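Local structure of uncharacterized protein conserved in bacteria (Cupriavidus necator, 5DMH) at residues A[288-294]-A[341-347]; A[301-306]-A[441-445]. The protein catalyses the ATP-dependent phosphorylation of 3-oxo-tetronate to 3-oxo-tetronate 4-phosphate, as a member of the four-carbon acid sugar kinase family. All coordinates share one frame; numbering follows the deposited sequence.

Interaction 1 (A[288-294]-A[341-347]); sequences GVVLAGS and PVLIYAT. With ADP (adenosine-5'-diphosphate), chain C.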
ATOM      1  N   GLY A 288       8.254 -14.399 -16.873  1.00 21.25           N
ATOM      2  CA  GLY A 288       7.884 -13.849 -15.598  1.00 18.87           C
ATOM      3  C   GLY A 288       9.041 -13.960 -14.619  1.00 21.25           C
ATOM      4  O   GLY A 288      10.067 -14.591 -14.903  1.00 22.62           O
ATOM      5  N   VAL A 289       8.846 -13.334 -13.466  1.00 19.28           N
ATOM      6  CA  VAL A 289       9.803 -13.336 -12.373  1.00 17.63           C
ATOM      7  C   VAL A 289       9.081 -12.964 -11.065  1.00 18.63           C
ATOM      8  O   VAL A 289       8.060 -12.264 -11.087  1.00 17.47           O
ATOM      9  CB  VAL A 289      10.959 -12.339 -12.647  1.00 18.48           C
ATOM     10  CG1 VAL A 289      10.409 -10.899 -12.678  1.00 16.85           C
ATOM     11  CG2 VAL A 289      12.052 -12.489 -11.572  1.00 19.45           C
ATOM     12  N   VAL A 290       9.632 -13.420  -9.935  1.00 17.92           N
ATOM     13  CA  VAL A 290       9.161 -13.053  -8.602  1.00 16.63           C
ATOM     14  C   VAL A 290      10.338 -12.416  -7.882  1.00 16.07           C
ATOM     15  O   VAL A 290      11.413 -12.983  -7.889  1.00 17.23           O
ATOM     16  CB  VAL A 290       8.667 -14.260  -7.802  1.00 14.58           C
ATOM     17  CG1 VAL A 290       7.998 -13.829  -6.515  1.00 15.60           C
ATOM     18  CG2 VAL A 290       7.703 -15.087  -8.642  1.00 22.00           C
ATOM     19  N   LEU A 291      10.123 -11.197  -7.385  1.00 13.50           N
ATOM     20  CA  LEU A 291      11.132 -10.398  -6.700  1.00 14.37           C
ATOM     21  C   LEU A 291      10.656 -10.129  -5.283  1.00 15.90           C
ATOM     22  O   LEU A 291       9.668  -9.383  -5.071  1.00 17.66           O
ATOM     23  CB  LEU A 291      11.355  -9.096  -7.455  1.00 16.55           C
ATOM     24  CG  LEU A 291      11.756  -9.222  -8.923  1.00 18.81           C
ATOM     25  CD1 LEU A 291      11.839  -7.856  -9.589  1.00 20.04           C
ATOM     26  CD2 LEU A 291      13.085  -9.976  -9.036  1.00 16.23           C
ATOM     27  N   ALA A 292      11.345 -10.706  -4.304  1.00 17.28           N
ATOM     28  CA  ALA A 292      10.856 -10.650  -2.926  1.00 18.51           C
ATOM     29  C   ALA A 292      11.820  -9.917  -2.009  1.00 16.00           C
ATOM     30  O   ALA A 292      12.926 -10.379  -1.756  1.00 16.03           O
ATOM     31  CB  ALA A 292      10.576 -12.046  -2.403  1.00 14.72           C
ATOM     32  N   GLY A 293      11.392  -8.745  -1.548  1.00 14.77           N
ATOM     33  CA  GLY A 293      12.153  -7.947  -0.619  1.00 14.60           C
ATOM     34  C   GLY A 293      11.498  -7.775   0.743  1.00 15.82           C
ATOM     35  O   GLY A 293      12.112  -7.230   1.642  1.00 20.09           O
ATOM     36  N   SER A 294      10.258  -8.231   0.893  1.00 14.94           N
ATOM     37  CA  SER A 294       9.608  -8.296   2.202  1.00 13.41           C
ATOM     38  C   SER A 294      10.262  -9.350   3.103  1.00 16.86           C
ATOM     39  O   SER A 294      10.632 -10.417   2.634  1.00 17.00           O
ATOM     40  CB  SER A 294       8.126  -8.622   1.999  1.00 12.61           C
ATOM     41  OG  SER A 294       7.416  -8.758   3.246  1.00 14.93           O
ATOM     42  N   PRO A 341       9.771 -19.032 -14.657  1.00 22.41           N
ATOM     43  CA  PRO A 341      10.071 -17.948 -13.728  1.00 22.21           C
ATOM     44  C   PRO A 341      10.920 -18.412 -12.570  1.00 18.88           C
ATOM     45  O   PRO A 341      10.773 -19.539 -12.091  1.00 23.60           O
ATOM     46  CB  PRO A 341       8.677 -17.508 -13.225  1.00 21.57           C
ATOM     47  CG  PRO A 341       7.770 -17.915 -14.339  1.00 19.58           C
ATOM     48  CD  PRO A 341       8.328 -19.196 -14.869  1.00 24.41           C
ATOM     49  N   VAL A 342      11.818 -17.535 -12.158  1.00 18.34           N
ATOM     50  CA  VAL A 342      12.606 -17.714 -10.970  1.00 18.74           C
ATOM     51  C   VAL A 342      12.180 -16.724  -9.895  1.00 20.35           C
ATOM     52  O   VAL A 342      11.546 -15.705 -10.179  1.00 18.56           O
ATOM     53  CB  VAL A 342      14.120 -17.530 -11.234  1.00 20.98           C
ATOM     54  CG1 VAL A 342      14.577 -18.392 -12.413  1.00 23.18           C
ATOM     55  CG2 VAL A 342      14.490 -16.069 -11.435  1.00 21.20           C
ATOM     56  N   LEU A 343      12.565 -17.055  -8.670  1.00 16.23           N
ATOM     57  CA  LEU A 343      12.404 -16.220  -7.493  1.00 17.93           C
ATOM     58  C   LEU A 343      13.766 -15.670  -7.092  1.00 19.20           C
ATOM     59  O   LEU A 343      14.719 -16.449  -6.903  1.00 21.00           O
ATOM     60  CB  LEU A 343      11.857 -17.074  -6.345  1.00 14.55           C
ATOM     61  CG  LEU A 343      11.847 -16.396  -4.967  1.00 16.95           C
ATOM     62  CD1 LEU A 343      10.918 -15.197  -4.890  1.00 18.55           C
ATOM     63  CD2 LEU A 343      11.503 -17.408  -3.904  1.00 18.43           C
ATOM     64  N   ILE A 344      13.878 -14.344  -7.036  1.00 17.04           N
ATOM     65  CA  ILE A 344      15.037 -13.682  -6.454  1.00 13.61           C
ATOM     66  C   ILE A 344      14.575 -13.070  -5.149  1.00 16.90           C
ATOM     67  O   ILE A 344      13.620 -12.282  -5.144  1.00 18.00           O
ATOM     68  CB  ILE A 344      15.592 -12.610  -7.397  1.00 17.26           C
ATOM     69  CG1 ILE A 344      15.790 -13.184  -8.800  1.00 19.55           C
ATOM     70  CG2 ILE A 344      16.878 -11.991  -6.846  1.00 20.10           C
ATOM     71  CD1 ILE A 344      16.886 -14.253  -8.938  1.00 20.36           C
ATOM     72  N   TYR A 345      15.247 -13.395  -4.042  1.00 17.95           N
ATOM     73  CA  TYR A 345      14.714 -13.039  -2.727  1.00 17.20           C
ATOM     74  C   TYR A 345      15.774 -12.691  -1.718  1.00 16.42           C
ATOM     75  O   TYR A 345      16.832 -13.293  -1.689  1.00 18.29           O
ATOM     76  CB  TYR A 345      13.821 -14.164  -2.154  1.00 14.19           C
ATOM     77  CG  TYR A 345      14.536 -15.432  -1.690  1.00 16.09           C
ATOM     78  CD1 TYR A 345      14.921 -16.393  -2.604  1.00 19.77           C
ATOM     79  CD2 TYR A 345      14.828 -15.648  -0.352  1.00 15.66           C
ATOM     80  CE1 TYR A 345      15.556 -17.560  -2.207  1.00 20.13           C
ATOM     81  CE2 TYR A 345      15.479 -16.800   0.062  1.00 17.41           C
ATOM     82  CZ  TYR A 345      15.847 -17.747  -0.873  1.00 20.86           C
ATOM     83  OH  TYR A 345      16.470 -18.899  -0.476  1.00 20.50           O
ATOM     84  N   ALA A 346      15.476 -11.694  -0.899  1.00 17.08           N
ATOM     85  CA  ALA A 346      16.300 -11.355   0.246  1.00 19.46           C
ATOM     86  C   ALA A 346      15.605 -11.790   1.528  1.00 19.10           C
ATOM     87  O   ALA A 346      16.196 -11.764   2.607  1.00 17.21           O
ATOM     88  CB  ALA A 346      16.557  -9.874   0.270  1.00 18.63           C
ATOM     89  N   THR A 347      14.329 -12.146   1.392  1.00 19.49           N
ATOM     90  CA  THR A 347      13.488 -12.631   2.491  1.00 17.41           C
ATOM     91  C   THR A 347      14.224 -13.520   3.477  1.00 20.34           C
ATOM     92  O   THR A 347      14.801 -14.539   3.094  1.00 20.17           O
ATOM     93  CB  THR A 347      12.276 -13.362   1.903  1.00 21.96           C
ATOM     94  OG1 THR A 347      11.706 -12.551   0.866  1.00 16.75           O
ATOM     95  CG2 THR A 347      11.216 -13.661   2.971  1.00 16.79           C
TER
HETATM   96  PB  ADP C 501       6.740  -5.047   3.629  1.00 15.16           P
HETATM   97  O1B ADP C 501       5.657  -4.921   2.562  1.00 14.52           O
HETATM   98  O2B ADP C 501       6.790  -6.453   4.202  1.00 15.66           O
HETATM   99  O3B ADP C 501       6.691  -3.946   4.678  1.00 16.15           O
HETATM  100  PA  ADP C 501       8.960  -3.718   2.259  1.00 15.91           P
HETATM  101  O1A ADP C 501       9.566  -4.115   0.971  1.00 17.02           O
HETATM  102  O2A ADP C 501       8.112  -2.499   2.389  1.00 14.95           O
HETATM  103  O3A ADP C 501       8.163  -5.015   2.835  1.00 12.58           O
HETATM  104  O5' ADP C 501      10.089  -3.492   3.377  1.00 16.92           O
HETATM  105  C5' ADP C 501      11.061  -4.484   3.675  1.00 15.23           C
HETATM  106  C4' ADP C 501      12.406  -3.800   3.899  1.00 16.66           C
HETATM  107  O4' ADP C 501      13.296  -4.704   4.533  1.00 17.38           O
HETATM  108  C3' ADP C 501      13.056  -3.387   2.585  1.00 18.61           C
HETATM  109  O3' ADP C 501      13.780  -2.150   2.730  1.00 16.92           O
HETATM  110  C2' ADP C 501      13.994  -4.525   2.329  1.00 17.46           C
HETATM  111  O2' ADP C 501      15.003  -4.204   1.394  1.00 18.03           O
HETATM  112  C1' ADP C 501      14.467  -4.814   3.733  1.00 14.30           C
HETATM  113  N9  ADP C 501      15.034  -6.156   3.805  1.00 19.02           N
HETATM  114  C8  ADP C 501      14.556  -7.280   3.218  1.00 21.63           C
HETATM  115  N7  ADP C 501      15.354  -8.328   3.470  1.00 19.87           N
HETATM  116  C5  ADP C 501      16.367  -7.857   4.234  1.00 16.97           C
HETATM  117  C6  ADP C 501      17.570  -8.440   4.827  1.00 19.38           C
HETATM  118  N6  ADP C 501      17.779  -9.761   4.652  1.00 16.08           N
HETATM  119  N1  ADP C 501      18.369  -7.640   5.559  1.00 18.33           N
HETATM  120  C2  ADP C 501      18.112  -6.327   5.735  1.00 20.13           C
HETATM  121  N3  ADP C 501      17.037  -5.699   5.205  1.00 18.13           N
HETATM  122  C4  ADP C 501      16.160  -6.422   4.446  1.00 18.79           C
HETATM  123  O   HOH W   1      12.597 -15.268 -13.828  1.00 19.46           O

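Interaction 2 (A[301-306]-A[441-445]); sequences GQVARW and PDFFD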
ATOM      1  N   GLY A 301       6.857 -17.522   4.278  1.00 15.25           N
ATOM      2  CA  GLY A 301       6.092 -18.701   3.967  1.00 16.86           C
ATOM      3  C   GLY A 301       5.906 -18.914   2.477  1.00 17.46           C
ATOM      4  O   GLY A 301       5.908 -20.058   1.999  1.00 16.40           O
ATOM      5  N   GLN A 302       5.798 -17.815   1.732  1.00 18.39           N
ATOM      6  CA  GLN A 302       5.642 -17.875   0.265  1.00 17.02           C
ATOM      7  C   GLN A 302       6.915 -18.329  -0.429  1.00 16.77           C
ATOM      8  O   GLN A 302       6.863 -19.108  -1.375  1.00 15.54           O
ATOM      9  CB  GLN A 302       5.158 -16.520  -0.288  1.00 16.27           C
ATOM     10  CG  GLN A 302       3.680 -16.281   0.031  1.00 14.65           C
ATOM     11  CD  GLN A 302       3.291 -14.839   0.273  1.00 14.92           C
ATOM     12  OE1 GLN A 302       4.117 -13.919   0.262  1.00 16.63           O
ATOM     13  NE2 GLN A 302       2.002 -14.644   0.571  1.00 14.82           N
ATOM     14  N   VAL A 303       8.048 -17.862   0.078  1.00 15.54           N
ATOM     15  CA  VAL A 303       9.364 -18.285  -0.403  1.00 16.23           C
ATOM     16  C   VAL A 303       9.587 -19.773  -0.090  1.00 19.49           C
ATOM     17  O   VAL A 303      10.031 -20.557  -0.939  1.00 17.36           O
ATOM     18  CB  VAL A 303      10.450 -17.407   0.251  1.00 15.87           C
ATOM     19  CG1 VAL A 303      11.831 -18.018   0.093  1.00 23.91           C
ATOM     20  CG2 VAL A 303      10.392 -15.961  -0.296  1.00 16.64           C
ATOM     21  N   ALA A 304       9.243 -20.183   1.126  1.00 19.38           N
ATOM     22  CA  ALA A 304       9.438 -21.592   1.516  1.00 18.88           C
ATOM     23  C   ALA A 304       8.607 -22.526   0.636  1.00 19.79           C
ATOM     24  O   ALA A 304       9.045 -23.617   0.257  1.00 23.33           O
ATOM     25  CB  ALA A 304       9.093 -21.766   2.956  1.00 20.91           C
ATOM     26  N   ARG A 305       7.386 -22.110   0.330  1.00 18.74           N
ATOM     27  CA  ARG A 305       6.512 -22.916  -0.513  1.00 25.12           C
ATOM     28  C   ARG A 305       7.135 -23.075  -1.908  1.00 20.39           C
ATOM     29  O   ARG A 305       7.188 -24.169  -2.456  1.00 24.21           O
ATOM     30  CB  ARG A 305       5.150 -22.247  -0.607  1.00 19.94           C
ATOM     31  CG  ARG A 305       4.154 -22.955  -1.478  1.00 21.26           C
ATOM     32  CD  ARG A 305       3.977 -24.405  -1.087  1.00 29.56           C
ATOM     33  NE  ARG A 305       2.843 -24.992  -1.789  1.00 46.48           N
ATOM     34  CZ  ARG A 305       2.672 -26.293  -2.013  1.00 52.52           C
ATOM     35  NH1 ARG A 305       3.562 -27.189  -1.592  1.00 48.47           N
ATOM     36  NH2 ARG A 305       1.598 -26.697  -2.671  1.00 56.56           N
ATOM     37  N   TRP A 306       7.603 -21.968  -2.468  1.00 17.06           N
ATOM     38  CA  TRP A 306       8.280 -21.979  -3.767  1.00 18.60           C
ATOM     39  C   TRP A 306       9.415 -22.993  -3.772  1.00 21.39           C
ATOM     40  O   TRP A 306       9.513 -23.805  -4.689  1.00 18.84           O
ATOM     41  CB  TRP A 306       8.784 -20.559  -4.072  1.00 18.54           C
ATOM     42  CG  TRP A 306       9.411 -20.363  -5.420  1.00 20.44           C
ATOM     43  CD1 TRP A 306      10.716 -20.562  -5.746  1.00 22.73           C
ATOM     44  CD2 TRP A 306       8.764 -19.885  -6.623  1.00 18.57           C
ATOM     45  NE1 TRP A 306      10.926 -20.249  -7.068  1.00 22.53           N
ATOM     46  CE2 TRP A 306       9.750 -19.814  -7.624  1.00 17.23           C
ATOM     47  CE3 TRP A 306       7.453 -19.499  -6.939  1.00 19.07           C
ATOM     48  CZ2 TRP A 306       9.463 -19.412  -8.927  1.00 22.00           C
ATOM     49  CZ3 TRP A 306       7.168 -19.106  -8.233  1.00 21.69           C
ATOM     50  CH2 TRP A 306       8.176 -19.041  -9.205  1.00 19.10           C
ATOM     51  N   PRO A 441       0.011 -18.880   1.317  1.00 18.35           N
ATOM     52  CA  PRO A 441       1.290 -19.552   1.050  1.00 17.38           C
ATOM     53  C   PRO A 441       1.627 -19.760  -0.412  1.00 18.94           C
ATOM     54  O   PRO A 441       2.811 -19.769  -0.765  1.00 18.63           O
ATOM     55  CB  PRO A 441       1.112 -20.921   1.719  1.00 27.55           C
ATOM     56  CG  PRO A 441       0.082 -20.696   2.759  1.00 32.69           C
ATOM     57  CD  PRO A 441      -0.823 -19.635   2.270  1.00 23.97           C
ATOM     58  N   ASP A 442       0.592 -19.910  -1.230  0.50 18.53           N
ATOM     59  CA  ASP A 442       0.759 -20.222  -2.639  0.50 20.01           C
ATOM     60  C   ASP A 442       0.707 -18.998  -3.555  0.50 20.90           C
ATOM     61  O   ASP A 442       0.591 -19.135  -4.773  0.50 19.87           O
ATOM     62  CB  ASP A 442      -0.298 -21.235  -3.052  0.50 23.48           C
ATOM     63  CG  ASP A 442      -0.081 -22.597  -2.392  0.50 28.75           C
ATOM     64  OD1 ASP A 442       1.085 -23.029  -2.286  0.50 33.86           O
ATOM     65  OD2 ASP A 442      -1.063 -23.218  -1.957  0.50 23.66           O
ATOM     66  N   PHE A 443       0.814 -17.807  -2.971  1.00 19.32           N
ATOM     67  CA  PHE A 443       0.562 -16.586  -3.697  1.00 22.09           C
ATOM     68  C   PHE A 443       1.451 -16.383  -4.946  1.00 18.12           C
ATOM     69  O   PHE A 443       0.968 -15.921  -5.955  1.00 16.94           O
ATOM     70  CB  PHE A 443       0.708 -15.384  -2.790  1.00 20.95           C
ATOM     71  CG  PHE A 443       0.536 -14.089  -3.506  1.00 16.03           C
ATOM     72  CD1 PHE A 443      -0.718 -13.554  -3.695  1.00 15.68           C
ATOM     73  CD2 PHE A 443       1.651 -13.412  -4.026  1.00 17.11           C
ATOM     74  CE1 PHE A 443      -0.859 -12.337  -4.372  1.00 16.28           C
ATOM     75  CE2 PHE A 443       1.509 -12.241  -4.714  1.00 19.96           C
ATOM     76  CZ  PHE A 443       0.265 -11.691  -4.889  1.00 19.74           C
ATOM     77  N   PHE A 444       2.731 -16.737  -4.878  1.00 18.21           N
ATOM     78  CA  PHE A 444       3.625 -16.429  -5.982  1.00 18.67           C
ATOM     79  C   PHE A 444       3.120 -17.116  -7.263  1.00 21.38           C
ATOM     80  O   PHE A 444       3.057 -16.499  -8.336  1.00 19.37           O
ATOM     81  CB  PHE A 444       5.061 -16.878  -5.682  1.00 16.39           C
ATOM     82  CG  PHE A 444       5.764 -16.099  -4.606  1.00 17.93           C
ATOM     83  CD1 PHE A 444       5.339 -14.833  -4.182  1.00 15.75           C
ATOM     84  CD2 PHE A 444       6.899 -16.626  -4.030  1.00 15.02           C
ATOM     85  CE1 PHE A 444       6.035 -14.162  -3.224  1.00 15.68           C
ATOM     86  CE2 PHE A 444       7.585 -15.951  -3.074  1.00 18.56           C
ATOM     87  CZ  PHE A 444       7.159 -14.703  -2.664  1.00 18.13           C
ATOM     88  N   ASP A 445       2.765 -18.397  -7.155  1.00 20.19           N
ATOM     89  CA  ASP A 445       2.219 -19.148  -8.291  1.00 18.06           C
ATOM     90  C   ASP A 445       0.852 -18.654  -8.708  1.00 21.27           C
ATOM     91  O   ASP A 445       0.578 -18.501  -9.896  1.00 20.09           O
ATOM     92  CB  ASP A 445       2.164 -20.664  -7.999  1.00 22.10           C
ATOM     93  CG  ASP A 445       1.654 -21.457  -9.184  1.00 29.76           C
ATOM     94  OD1 ASP A 445       2.339 -21.480 -10.223  1.00 26.51           O
ATOM     95  OD2 ASP A 445       0.569 -22.047  -9.103  1.00 27.96           O
TER
HETATM   96  O   HOH W   2       4.303 -18.846  -2.752  1.00 16.20           O

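Interaction 1 (A[288-294]-A[341-347])
Where the two strands run out, a side chain takes over from the backbone ladder: Thr347 OG1 donates to Ser294 O at 3.0 Å, meeting the carbonyl almost head-on. With OG1 beside its own backbone N (chi1 -47°), the same hydroxyl also lies 3.5 Å from Ala292 CB. Behind this clasp, strands 288-292 and 343-345 run parallel, their short axes inclined by 12°. Val290 N donates to Val342 O, and Ile344 N to Val290 O at 2.9 Å; Ala292 N and O repeat this with Ile344 O and Ala346 N. At the other end a water links Gly288 O to Val342 N, standing in for a direct bond. On the face of Val290 and Ala292, Leu343 turns CD1 back over the neighbouring strand, 3.6 Å from Val290 CG1. On the other face Leu291 and Ile344 lie side by side, CD2 to CB, against helix 362-382. The loops that follow both strands bind the nucleotide. Ser294 OG donates to ADP O2B at 2.6 Å, and it also hydrogen-bonds Ser296 and Thr299; ADP N6 donates to Ala346 O at 3.3 Å. The beta-phosphate and the adenine are each met by one loop, consistent with the ladder and threonine bond keeping those loops side by side.

Interaction 2 (A[301-306]-A[441-445])
Gln302 and Phe444 meet through a CH-pi contact. The glutamine CB sits over one face of the phenyl ring, 3.8 Å from the centroid and 18° off the normal. The ring edge points at Val303, whose CG2 lies in the ring plane 3.9 Å from Phe444 CE2. Trp306, with its indole swung anti to the backbone N (chi1 -175°), brings CE3 to 3.8 Å from Phe444 CB, the two side chains crossing at about a right angle.

Arg305, bent at chi2, adds a charged contact at the partly exposed side. Its NE reaches Asp442 OD1 at 2.7 Å in a salt bridge, with the oxygen at the guanidinium edge. Asp442 has a second conformer, however, so the bridge holds for one modelled position and is doubtful as a fixed link.

The polar backbone is bridged as well. Pro441 O receives a CA-H...O contact from Gln302 CA and a hydrogen bond from a water at 2.7 Å; that water also donates to Gln302 O and weakly accepts from Phe444 N, near the start of helix 443-451. The buried amide of Gln302 is satisfied beyond the helix pair: OE1 bonds Lys434, and NE2 bonds the carbonyls of Phe438 and Gly440.

Together these contacts pack two helices of the nucleotide-binding C-terminal domain against each other on one face of its sheet, where Val303, Trp306 and Phe444 all rest on Leu343. This is the layered alpha/beta core of the domain, with the ADP pocket close by: Gln302 is about 9 Å from the nucleotide between side chain and ligand.

How the interactions relate
The centres of the two interactions lie 10 Å apart within the nucleotide-binding C-terminal domain. Their segments alternate along the chain: strand 288-292, then helix 297-308, then strand 343-345, and finally helix 443-451. Interaction 1 joins neighbouring strands, and interaction 2 joins the helices that cover one face of them. They touch directly: Val290 CG1 is 3.7 Å from Phe444 CD1, and Leu343 CB is 3.4 Å from Trp306 NE1. Thr347 OG1 lies 3.8 Å from Val303 CG2. The short connection that carries Ser294, and with it a phosphate contact, leads from strand 288-292 directly into helix 297-308, one of the two helices packed on that face.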